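Local coordinates for LysM domain protein (Mycobacterium smegmatis, PDB 4OIT), which binds mannose as a beta-prism II lectin that assembles into a domain-swapped dimer, at the interface of chains A and B. Sequence-based numbering; all coordinates share one arbitrary frame. Chains: chain A/B, LysM domain protein.

Contact 1: the interface of chains A and B. Residues chain A 3, 17-21, 24; chain B 87-90.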
loop_
_atom_site.group_PDB
_atom_site.type_symbol
_atom_site.label_atom_id
_atom_site.label_comp_id
_atom_site.label_asym_id
_atom_site.label_seq_id
_atom_site.Cartn_x
_atom_site.Cartn_y
_atom_site.Cartn_z
ATOM N N ASP A 3 16.640 -19.449 7.500
ATOM C CA ASP A 3 17.045 -19.541 6.098
ATOM C C ASP A 3 15.851 -19.795 5.173
ATOM O O ASP A 3 16.033 -20.030 3.979
ATOM C CB ASP A 3 18.090 -20.651 5.921
ATOM C CG ASP A 3 17.506 -22.046 6.077
ATOM O OD1 ASP A 3 16.496 -22.205 6.791
ATOM O OD2 ASP A 3 18.066 -22.990 5.483
ATOM N N LEU A 17 17.489 -13.298 5.783
ATOM C CA LEU A 17 17.725 -14.734 5.784
ATOM C C LEU A 17 19.232 -14.930 5.714
ATOM O O LEU A 17 19.947 -14.072 5.189
ATOM C CB LEU A 17 17.059 -15.406 4.582
ATOM C CG LEU A 17 15.547 -15.227 4.416
ATOM C CD1 LEU A 17 15.071 -16.012 3.203
ATOM C CD2 LEU A 17 14.783 -15.661 5.659
ATOM N N GLN A 18 19.717 -16.048 6.243
ATOM C CA GLN A 18 21.149 -16.349 6.181
ATOM C C GLN A 18 21.433 -17.826 5.962
ATOM O O GLN A 18 20.643 -18.693 6.335
ATOM C CB GLN A 18 21.883 -15.852 7.435
ATOM C CG GLN A 18 21.768 -16.754 8.657
ATOM C CD GLN A 18 20.383 -16.745 9.271
ATOM O OE1 GLN A 18 19.630 -15.780 9.117
ATOM N NE2 GLN A 18 20.042 -17.816 9.981
ATOM N N SER A 19 22.585 -18.090 5.354
ATOM C CA SER A 19 23.052 -19.446 5.113
ATOM C C SER A 19 24.564 -19.436 4.897
ATOM O O SER A 19 25.207 -18.390 5.000
ATOM C CB SER A 19 22.344 -20.035 3.892
ATOM O OG SER A 19 22.863 -19.483 2.694
ATOM N N GLY A 20 25.124 -20.603 4.598
ATOM C CA GLY A 20 26.560 -20.739 4.369
ATOM C C GLY A 20 27.378 -20.293 5.566
ATOM O O GLY A 20 28.382 -19.591 5.416
ATOM N N ASN A 21 26.932 -20.701 6.755
ATOM C CA ASN A 21 27.584 -20.346 8.021
ATOM C C ASN A 21 27.739 -18.830 8.197
ATOM O O ASN A 21 28.787 -18.339 8.624
ATOM C CB ASN A 21 28.941 -21.053 8.137
ATOM C CG ASN A 21 28.815 -22.566 8.108
ATOM O OD1 ASN A 21 27.955 -23.142 8.777
ATOM N ND2 ASN A 21 29.674 -23.220 7.334
ATOM N N TYR A 24 26.477 -15.971 3.672
ATOM C CA TYR A 24 25.440 -15.531 2.743
ATOM C C TYR A 24 24.286 -14.890 3.513
ATOM O O TYR A 24 23.782 -15.460 4.481
ATOM C CB TYR A 24 24.949 -16.706 1.892
ATOM C CG TYR A 24 26.068 -17.522 1.266
ATOM C CD1 TYR A 24 27.176 -16.902 0.686
ATOM C CD2 TYR A 24 26.017 -18.911 1.248
ATOM C CE1 TYR A 24 28.199 -17.646 0.114
ATOM C CE2 TYR A 24 27.035 -19.660 0.680
ATOM C CZ TYR A 24 28.120 -19.027 0.115
ATOM O OH TYR A 24 29.124 -19.777 -0.449
ATOM N N VAL B 87 13.861 -20.337 0.063
ATOM C CA VAL B 87 14.987 -20.895 0.811
ATOM C C VAL B 87 16.303 -20.313 0.314
ATOM O O VAL B 87 16.624 -20.416 -0.872
ATOM C CB VAL B 87 15.049 -22.435 0.692
ATOM C CG1 VAL B 87 16.148 -23.002 1.579
ATOM C CG2 VAL B 87 13.714 -23.061 1.062
ATOM N N LEU B 88 17.048 -19.695 1.229
ATOM C CA LEU B 88 18.428 -19.286 0.976
ATOM C C LEU B 88 19.330 -20.437 1.418
ATOM O O LEU B 88 19.457 -20.711 2.612
ATOM C CB LEU B 88 18.772 -18.001 1.739
ATOM C CG LEU B 88 20.199 -17.456 1.585
ATOM C CD1 LEU B 88 20.537 -17.148 0.134
ATOM C CD2 LEU B 88 20.397 -16.219 2.449
ATOM N N GLN B 89 19.950 -21.105 0.449
ATOM C CA GLN B 89 20.644 -22.375 0.691
ATOM C C GLN B 89 22.129 -22.195 0.991
ATOM O O GLN B 89 22.713 -21.151 0.705
ATOM C CB GLN B 89 20.484 -23.296 -0.520
ATOM C CG GLN B 89 19.047 -23.472 -0.990
ATOM C CD GLN B 89 18.874 -24.594 -2.006
ATOM O OE1 GLN B 89 17.934 -25.380 -1.906
ATOM N NE2 GLN B 89 19.774 -24.673 -2.983
ATOM N N ASP B 90 22.735 -23.240 1.548
ATOM C CA ASP B 90 24.169 -23.242 1.866
ATOM C C ASP B 90 25.066 -23.279 0.618
ATOM O O ASP B 90 26.253 -22.972 0.707
ATOM C CB ASP B 90 24.518 -24.415 2.795
ATOM C CG ASP B 90 23.988 -24.228 4.215
ATOM O OD1 ASP B 90 23.898 -23.071 4.688
ATOM O OD2 ASP B 90 23.670 -25.243 4.870
#
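B:Leu88 and B:Asp90, at and just past the end of strand 85-88, lie against A:Asp3 and strand 16-19 of chain A in a patch of the domain-swapped dimer. The amide N of B:Leu88 donates a hydrogen bond to the backbone O of A:Asp3 at 3.0 Å. The hydroxyl OG of A:Ser19 reaches the backbone O of B:Gln89 at 2.6 Å, arriving from above the carbonyl plane, 66° out of it, and so away from a lone pair. A further bond uses a side-chain acceptor: carboxylate oxygen OD1 of B:Asp90 takes the N-H of A:Gly20 at 2.8 Å, on its anti side.

Between these bonds the B:Leu88 side chain points into chain A, its CG anti to the backbone N (chi1 179°). Its CD2 branch touches CA of A:Gln18 at 3.8 Å and CB of A:Leu17 at 4.0 Å, while CG lies 4.1 Å from CB of A:Ser19. A:Tyr24 adds its ring edge, with CE2 in plane 3.4 Å from O of B:Asp90.

Behind this first shell, A:Gly20 has positive phi and psi where its N-H is offered to the carboxylate. OG of A:Ser19 stands between its own backbone N and carbonyl carbon (chi1 75°), at the in-plane edge of the A:Tyr24 ring.

Contact 2: the interface of chains A and B. Residues chain A 71-76; chain B 48, 64-66.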
loop_
_atom_site.group_PDB
_atom_site.type_symbol
_atom_site.label_atom_id
_atom_site.label_comp_id
_atom_site.label_asym_id
_atom_site.label_seq_id
_atom_site.Cartn_x
_atom_site.Cartn_y
_atom_site.Cartn_z
ATOM N N LYS A 71 1.068 5.048 0.860
ATOM C CA LYS A 71 1.493 6.413 1.163
ATOM C C LYS A 71 0.340 7.398 1.007
ATOM O O LYS A 71 -0.535 7.195 0.162
ATOM C CB LYS A 71 2.665 6.821 0.259
ATOM C CG LYS A 71 2.330 6.876 -1.225
ATOM C CD LYS A 71 3.537 7.253 -2.072
ATOM C CE LYS A 71 3.112 7.610 -3.489
ATOM N NZ LYS A 71 4.257 7.738 -4.432
ATOM N N PRO A 72 0.328 8.467 1.829
ATOM C CA PRO A 72 -0.633 9.539 1.629
ATOM C C PRO A 72 -0.230 10.415 0.449
ATOM O O PRO A 72 0.945 10.738 0.299
ATOM C CB PRO A 72 -0.550 10.331 2.935
ATOM C CG PRO A 72 0.844 10.122 3.407
ATOM C CD PRO A 72 1.194 8.718 2.998
ATOM N N VAL A 73 -1.198 10.785 -0.380
ATOM C CA VAL A 73 -0.934 11.652 -1.541
ATOM C C VAL A 73 -1.755 12.947 -1.542
ATOM O O VAL A 73 -1.554 13.809 -2.400
ATOM C CB VAL A 73 -1.137 10.900 -2.878
ATOM C CG1 VAL A 73 -0.097 9.801 -3.023
ATOM C CG2 VAL A 73 -2.543 10.327 -2.990
ATOM N N TRP A 74 -2.658 13.087 -0.577
ATOM C CA TRP A 74 -3.530 14.256 -0.480
ATOM C C TRP A 74 -4.165 14.255 0.903
ATOM O O TRP A 74 -4.494 13.194 1.433
ATOM C CB TRP A 74 -4.620 14.202 -1.556
ATOM C CG TRP A 74 -5.473 15.435 -1.646
ATOM C CD1 TRP A 74 -5.338 16.459 -2.539
ATOM C CD2 TRP A 74 -6.602 15.768 -0.824
ATOM N NE1 TRP A 74 -6.306 17.407 -2.322
ATOM C CE2 TRP A 74 -7.092 17.011 -1.273
ATOM C CE3 TRP A 74 -7.242 15.138 0.253
ATOM C CZ2 TRP A 74 -8.195 17.635 -0.688
ATOM C CZ3 TRP A 74 -8.337 15.760 0.836
ATOM C CH2 TRP A 74 -8.803 16.996 0.363
ATOM N N HIS A 75 -4.343 15.440 1.479
ATOM C CA HIS A 75 -4.942 15.559 2.808
ATOM C C HIS A 75 -5.474 16.955 3.117
ATOM O O HIS A 75 -5.125 17.932 2.461
ATOM C CB HIS A 75 -3.956 15.114 3.900
ATOM C CG HIS A 75 -2.699 15.929 3.966
ATOM N ND1 HIS A 75 -2.112 16.290 5.159
ATOM C CD2 HIS A 75 -1.916 16.451 2.991
ATOM C CE1 HIS A 75 -1.022 16.996 4.918
ATOM N NE2 HIS A 75 -0.881 17.110 3.611
ATOM N N THR A 76 -6.332 17.020 4.129
ATOM C CA THR A 76 -6.873 18.283 4.618
ATOM C C THR A 76 -5.865 19.006 5.507
ATOM O O THR A 76 -6.020 20.195 5.774
ATOM C CB THR A 76 -8.181 18.072 5.406
ATOM O OG1 THR A 76 -7.981 17.088 6.428
ATOM C CG2 THR A 76 -9.289 17.615 4.476
ATOM N N THR B 48 -6.199 13.434 -8.254
ATOM C CA THR B 48 -5.319 12.301 -7.955
ATOM C C THR B 48 -5.507 11.145 -8.940
ATOM O O THR B 48 -5.106 10.013 -8.662
ATOM C CB THR B 48 -5.533 11.803 -6.511
ATOM O OG1 THR B 48 -6.934 11.609 -6.268
ATOM C CG2 THR B 48 -4.985 12.812 -5.518
ATOM N N PHE B 64 -8.077 14.007 7.198
ATOM C CA PHE B 64 -8.709 13.298 6.083
ATOM C C PHE B 64 -7.662 13.115 4.988
ATOM O O PHE B 64 -7.071 14.086 4.526
ATOM C CB PHE B 64 -9.930 14.071 5.574
ATOM C CG PHE B 64 -10.582 13.465 4.357
ATOM C CD1 PHE B 64 -10.870 12.107 4.300
ATOM C CD2 PHE B 64 -10.936 14.263 3.276
ATOM C CE1 PHE B 64 -11.477 11.556 3.184
ATOM C CE2 PHE B 64 -11.545 13.717 2.157
ATOM C CZ PHE B 64 -11.815 12.362 2.111
ATOM N N VAL B 65 -7.439 11.866 4.584
ATOM C CA VAL B 65 -6.265 11.497 3.798
ATOM C C VAL B 65 -6.585 10.475 2.710
ATOM O O VAL B 65 -7.209 9.452 2.977
ATOM C CB VAL B 65 -5.179 10.877 4.702
ATOM C CG1 VAL B 65 -3.952 10.483 3.892
ATOM C CG2 VAL B 65 -4.787 11.836 5.817
ATOM N N LEU B 66 -6.133 10.758 1.491
ATOM C CA LEU B 66 -6.166 9.785 0.402
ATOM C C LEU B 66 -4.885 8.960 0.446
ATOM O O LEU B 66 -3.787 9.517 0.397
ATOM C CB LEU B 66 -6.286 10.479 -0.961
ATOM C CG LEU B 66 -7.701 10.777 -1.465
ATOM C CD1 LEU B 66 -8.471 11.664 -0.500
ATOM C CD2 LEU B 66 -7.635 11.418 -2.842
#
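The indole of A:Trp74 and the phenyl ring of B:Phe64 meet through their rims, with CZ3 of A:Trp74 3.9 Å from CD2 of B:Phe64 and the side chains crossing obliquely. The methyl CG2 of A:Thr76 sits at the edge of the B:Phe64 ring, in its plane, 3.9 Å from CD2 of B:Phe64. Neighbouring atom CE3 of the same indole touches the CD1 methyl of B:Leu66 at 3.8 Å. A:Trp74 CG lies anti to its backbone N (chi1 -173°), which sends the indole along the side of the sheet that also carries B:Phe64 and B:Leu66.

Beneath these contacts, strand 72-75 of chain A pairs antiparallel with strand 64-68 of chain B, extending a beta-sheet across the dimer, as expected of a domain swap. The main-chain bonds run from A:Val73 N to B:Leu66 O, from B:Leu66 N to A:Trp74 O at 2.9 Å, and from A:Thr76 N to B:Phe64 O. The first is nearly straight, with 167° at the hydrogen. A side chain completes the ladder: hydroxyl OG1 of A:Thr76 accepts the N-H of B:Phe64 at 3.2 Å, so this threonine engages B:Phe64 through both its own amide and its hydroxyl.

B:Val65 divides its two methyls between different partners. CG2 lies 3.9 Å from CB of A:His75, and CG1 lies 3.5 Å from CB of A:Pro72.

Contact 3: the interface of chains A and B. Residues chain A 89-92; chain B 19, 24, 36, 38.
A:Arg92 lies across the ring of B:Tyr24 where the loop after strand 85-88 meets the partner chain. In this beta-prism II lectin A:Gln89 and A:Asp91 of that loop are the first conserved residues of a QxDxNxVxY mannose-binding motif.

The CH-pi contact is made by the aliphatic part of the arginine. CG of A:Arg92 stands over the middle of one ring face, 3.6 Å from the centroid of B:Tyr24. The chi1 of A:Arg92, -153°, puts CG roughly anti to the backbone N, and the bent chain carries the guanidinium onward with its plane 83° from that of the ring, so it is the aliphatic CG, and not the guanidinium, that lies over the ring.

Backbone oxygens of chain A meet one edge of the ring. O of A:Asp90 approaches CE2 of B:Tyr24 at 3.3 Å, and O of A:Gln89 lies 3.6 Å from CD2 of B:Tyr24. Beside the ring, a separate contact sets methyl CD2 of B:Leu36 3.9 Å from O of A:Arg92.

Hydrogen bonds here stay within each chain. On chain B, hydroxyl OG of B:Ser19 accepts from N of B:Tyr24 at 2.9 Å and donates to O of the same residue at 3.2 Å. On chain A, amide NE2 of A:Gln89 donates to carboxylate OD1 of A:Asp91, on its syn side.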
loop_
_atom_site.group_PDB
_atom_site.type_symbol
_atom_site.label_atom_id
_atom_site.label_comp_id
_atom_site.label_asym_id
_atom_site.label_seq_id
_atom_site.Cartn_x
_atom_site.Cartn_y
_atom_site.Cartn_z
ATOM N N GLN A 89 -22.684 18.438 2.308
ATOM C CA GLN A 89 -23.897 19.190 2.643
ATOM C C GLN A 89 -24.757 19.534 1.427
ATOM O O GLN A 89 -24.332 19.368 0.280
ATOM C CB GLN A 89 -23.518 20.472 3.386
ATOM C CG GLN A 89 -22.688 20.220 4.638
ATOM C CD GLN A 89 -22.390 21.471 5.450
ATOM O OE1 GLN A 89 -22.291 21.403 6.674
ATOM N NE2 GLN A 89 -22.233 22.617 4.779
ATOM N N ASP A 90 -25.972 20.012 1.704
ATOM C CA ASP A 90 -26.941 20.398 0.667
ATOM C C ASP A 90 -26.648 21.764 0.041
ATOM O O ASP A 90 -27.211 22.097 -1.002
ATOM C CB ASP A 90 -28.371 20.385 1.227
ATOM C CG ASP A 90 -28.944 18.978 1.367
ATOM O OD1 ASP A 90 -28.540 18.075 0.604
ATOM O OD2 ASP A 90 -29.813 18.776 2.241
ATOM N N ASP A 91 -25.784 22.554 0.676
ATOM C CA ASP A 91 -25.278 23.795 0.062
ATOM C C ASP A 91 -24.060 23.542 -0.840
ATOM O O ASP A 91 -23.387 24.485 -1.251
ATOM C CB ASP A 91 -24.958 24.861 1.125
ATOM C CG ASP A 91 -23.860 24.435 2.091
ATOM O OD1 ASP A 91 -23.132 23.462 1.802
ATOM O OD2 ASP A 91 -23.734 25.075 3.156
ATOM N N ARG A 92 -23.776 22.267 -1.114
ATOM C CA ARG A 92 -22.720 21.838 -2.045
ATOM C C ARG A 92 -21.320 21.821 -1.423
ATOM O O ARG A 92 -20.390 21.263 -2.006
ATOM C CB ARG A 92 -22.711 22.706 -3.308
ATOM C CG ARG A 92 -22.173 22.006 -4.549
ATOM C CD ARG A 92 -21.253 22.917 -5.349
ATOM N NE ARG A 92 -21.574 22.946 -6.773
ATOM C CZ ARG A 92 -20.906 23.656 -7.679
ATOM N NH1 ARG A 92 -19.857 24.396 -7.325
ATOM N NH2 ARG A 92 -21.287 23.625 -8.949
ATOM N N SER B 19 -25.137 13.851 -0.841
ATOM C CA SER B 19 -25.884 14.833 -0.063
ATOM C C SER B 19 -27.323 14.358 0.136
ATOM O O SER B 19 -27.857 13.611 -0.689
ATOM C CB SER B 19 -25.869 16.192 -0.763
ATOM O OG SER B 19 -26.335 16.090 -2.100
ATOM N N TYR B 24 -25.794 16.115 -4.954
ATOM C CA TYR B 24 -24.329 16.126 -4.941
ATOM C C TYR B 24 -23.772 14.775 -4.501
ATOM O O TYR B 24 -24.237 14.199 -3.518
ATOM C CB TYR B 24 -23.815 17.242 -4.031
ATOM C CG TYR B 24 -24.471 18.580 -4.304
ATOM C CD1 TYR B 24 -24.482 19.120 -5.587
ATOM C CD2 TYR B 24 -25.089 19.298 -3.285
ATOM C CE1 TYR B 24 -25.088 20.337 -5.849
ATOM C CE2 TYR B 24 -25.695 20.519 -3.536
ATOM C CZ TYR B 24 -25.691 21.034 -4.817
ATOM O OH TYR B 24 -26.291 22.242 -5.071
ATOM N N LEU B 36 -16.140 15.197 -6.783
ATOM C CA LEU B 36 -17.436 15.721 -6.367
ATOM C C LEU B 36 -18.268 16.048 -7.606
ATOM O O LEU B 36 -17.898 16.918 -8.394
ATOM C CB LEU B 36 -17.255 16.981 -5.513
ATOM C CG LEU B 36 -18.524 17.715 -5.066
ATOM C CD1 LEU B 36 -19.372 16.843 -4.151
ATOM C CD2 LEU B 36 -18.165 19.022 -4.377
ATOM N N ALA B 38 -21.961 17.314 -9.205
ATOM C CA ALA B 38 -23.242 17.999 -9.031
ATOM C C ALA B 38 -24.055 17.726 -10.285
ATOM O O ALA B 38 -23.833 18.344 -11.329
ATOM C CB ALA B 38 -23.039 19.494 -8.829
#

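Contact 4: the interface of chains A and B. Residues chain A 46, 48, 51, 53, 66, 68; chain B 71-74.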
loop_
_atom_site.group_PDB
_atom_site.type_symbol
_atom_site.label_atom_id
_atom_site.label_comp_id
_atom_site.label_asym_id
_atom_site.label_seq_id
_atom_site.Cartn_x
_atom_site.Cartn_y
_atom_site.Cartn_z
ATOM N N THR A 46 17.213 -7.068 -6.247
ATOM C CA THR A 46 15.966 -6.826 -6.970
ATOM C C THR A 46 15.984 -5.502 -7.740
ATOM O O THR A 46 15.083 -5.236 -8.530
ATOM C CB THR A 46 14.751 -6.831 -6.018
ATOM O OG1 THR A 46 14.962 -5.888 -4.961
ATOM C CG2 THR A 46 14.545 -8.212 -5.427
ATOM N N THR A 48 15.592 -2.559 -6.475
ATOM C CA THR A 48 14.545 -1.710 -5.917
ATOM C C THR A 48 15.118 -0.638 -4.981
ATOM O O THR A 48 14.398 -0.088 -4.141
ATOM C CB THR A 48 13.464 -2.549 -5.200
ATOM O OG1 THR A 48 14.080 -3.508 -4.333
ATOM C CG2 THR A 48 12.614 -3.286 -6.215
ATOM N N GLN A 51 13.494 3.073 -3.907
ATOM C CA GLN A 51 12.051 2.845 -3.862
ATOM C C GLN A 51 11.664 2.456 -2.444
ATOM O O GLN A 51 12.453 1.846 -1.727
ATOM C CB GLN A 51 11.648 1.755 -4.856
ATOM C CG GLN A 51 12.235 1.965 -6.247
ATOM C CD GLN A 51 11.722 0.977 -7.274
ATOM O OE1 GLN A 51 12.501 0.263 -7.898
ATOM N NE2 GLN A 51 10.406 0.932 -7.457
ATOM N N VAL A 53 10.293 0.304 -0.455
ATOM C CA VAL A 53 9.876 -1.088 -0.270
ATOM C C VAL A 53 9.721 -1.423 1.213
ATOM O O VAL A 53 10.677 -1.340 1.979
ATOM C CB VAL A 53 10.870 -2.067 -0.927
ATOM C CG1 VAL A 53 10.451 -3.513 -0.688
ATOM C CG2 VAL A 53 10.961 -1.799 -2.419
ATOM N N LEU A 66 7.796 -7.938 -3.738
ATOM C CA LEU A 66 8.219 -6.729 -3.025
ATOM C C LEU A 66 7.187 -5.631 -3.212
ATOM O O LEU A 66 6.831 -5.303 -4.342
ATOM C CB LEU A 66 9.565 -6.220 -3.548
ATOM C CG LEU A 66 10.814 -6.838 -2.932
ATOM C CD1 LEU A 66 10.908 -8.312 -3.293
ATOM C CD2 LEU A 66 12.051 -6.085 -3.397
ATOM N N THR A 68 5.957 -1.592 -2.277
ATOM C CA THR A 68 6.198 -0.261 -1.729
ATOM C C THR A 68 5.064 0.077 -0.767
ATOM O O THR A 68 3.958 -0.440 -0.900
ATOM C CB THR A 68 6.313 0.825 -2.817
ATOM O OG1 THR A 68 5.148 0.812 -3.649
ATOM C CG2 THR A 68 7.543 0.591 -3.668
ATOM N N LYS B 71 2.083 -0.946 -3.901
ATOM C CA LYS B 71 2.383 -1.264 -5.295
ATOM C C LYS B 71 3.453 -2.351 -5.374
ATOM O O LYS B 71 4.495 -2.240 -4.723
ATOM C CB LYS B 71 2.867 -0.016 -6.041
ATOM C CG LYS B 71 1.959 1.197 -5.888
ATOM C CD LYS B 71 2.590 2.456 -6.466
ATOM C CE LYS B 71 1.890 3.712 -5.958
ATOM N NZ LYS B 71 2.362 4.955 -6.635
ATOM N N PRO B 72 3.204 -3.406 -6.173
ATOM C CA PRO B 72 4.240 -4.401 -6.395
ATOM C C PRO B 72 5.302 -3.859 -7.347
ATOM O O PRO B 72 4.976 -3.455 -8.461
ATOM C CB PRO B 72 3.477 -5.564 -7.031
ATOM C CG PRO B 72 2.337 -4.921 -7.741
ATOM C CD PRO B 72 1.980 -3.698 -6.943
ATOM N N VAL B 73 6.552 -3.840 -6.896
ATOM C CA VAL B 73 7.673 -3.313 -7.694
ATOM C C VAL B 73 8.675 -4.387 -8.139
ATOM O O VAL B 73 9.494 -4.145 -9.024
ATOM C CB VAL B 73 8.417 -2.176 -6.959
ATOM C CG1 VAL B 73 7.493 -0.978 -6.779
ATOM C CG2 VAL B 73 8.983 -2.642 -5.621
ATOM N N TRP B 74 8.623 -5.556 -7.507
ATOM C CA TRP B 74 9.358 -6.728 -7.973
ATOM C C TRP B 74 8.626 -7.995 -7.561
ATOM O O TRP B 74 7.999 -8.051 -6.503
ATOM C CB TRP B 74 10.780 -6.754 -7.406
ATOM C CG TRP B 74 11.683 -7.747 -8.084
ATOM C CD1 TRP B 74 12.526 -7.505 -9.126
ATOM C CD2 TRP B 74 11.834 -9.140 -7.763
ATOM N NE1 TRP B 74 13.191 -8.654 -9.477
ATOM C CE2 TRP B 74 12.786 -9.673 -8.657
ATOM C CE3 TRP B 74 11.257 -9.985 -6.807
ATOM C CZ2 TRP B 74 13.176 -11.015 -8.625
ATOM C CZ3 TRP B 74 11.644 -11.321 -6.776
ATOM C CH2 TRP B 74 12.595 -11.821 -7.680
#
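B:Val73 and B:Trp74 pack against strand 64-68 of chain A and the loop residues A:Thr46, A:Thr48 and A:Gln51, in the chain-exchanged twin of the strand pairing that joins the two subunits.

Backbone hydrogen bonds form the framework. A:Leu66 N donates to B:Trp74 O at 2.8 Å, and its own O accepts from B:Val73 N, so this leucine bonds to the partner strand through both its N-H and its C=O. Farther along, A:Thr68 N reaches B:Lys71 O at 2.9 Å; hydroxyl OG1 of A:Thr68 adds only a weak bond to that oxygen.

The CH-pi contact belongs to A:Thr46. Its methyl CG2 stands 3.7 Å above the plane of the B:Trp74 indole, over its centre, 3.9 Å from the five-membered ring centroid. CG2 lies anti to the carbonyl carbon while OG1, at chi1 55°, turns to share a 2.6 Å hydrogen bond with OG1 of A:Thr48, which helps fix the rotation of the threonine.

Apolar packing gathers on B:Val73. Its CG2 methyl meets CG2 of A:Thr48 at 3.7 Å and CG2 of A:Val53 at 3.9 Å. The other branch is pressed more tightly: CG1 of B:Val73 lies 3.5 Å from CG2 of A:Thr68, with amide NE2 of A:Gln51 also at its side.

The contacts follow the long axis of the dimer in the order 1, 4, 2, 3: between C-alpha centres, contacts 1 and 4 are about 22 Å apart, 4 and 2 about 21 Å, 2 and 3 about 21 Å, and the ends, 1 and 3, about 59 Å. Contacts 2 and 4 use strands 72-75 and 64-68 with the chains exchanged. The same segments meet at both ends, with A:Ser19 and A:Tyr24 in contact 1, B:Ser19 and B:Tyr24 in contact 3, but hydrogen bonds cross only at contact 1. Each half is therefore built from both chains, as the domain swap requires.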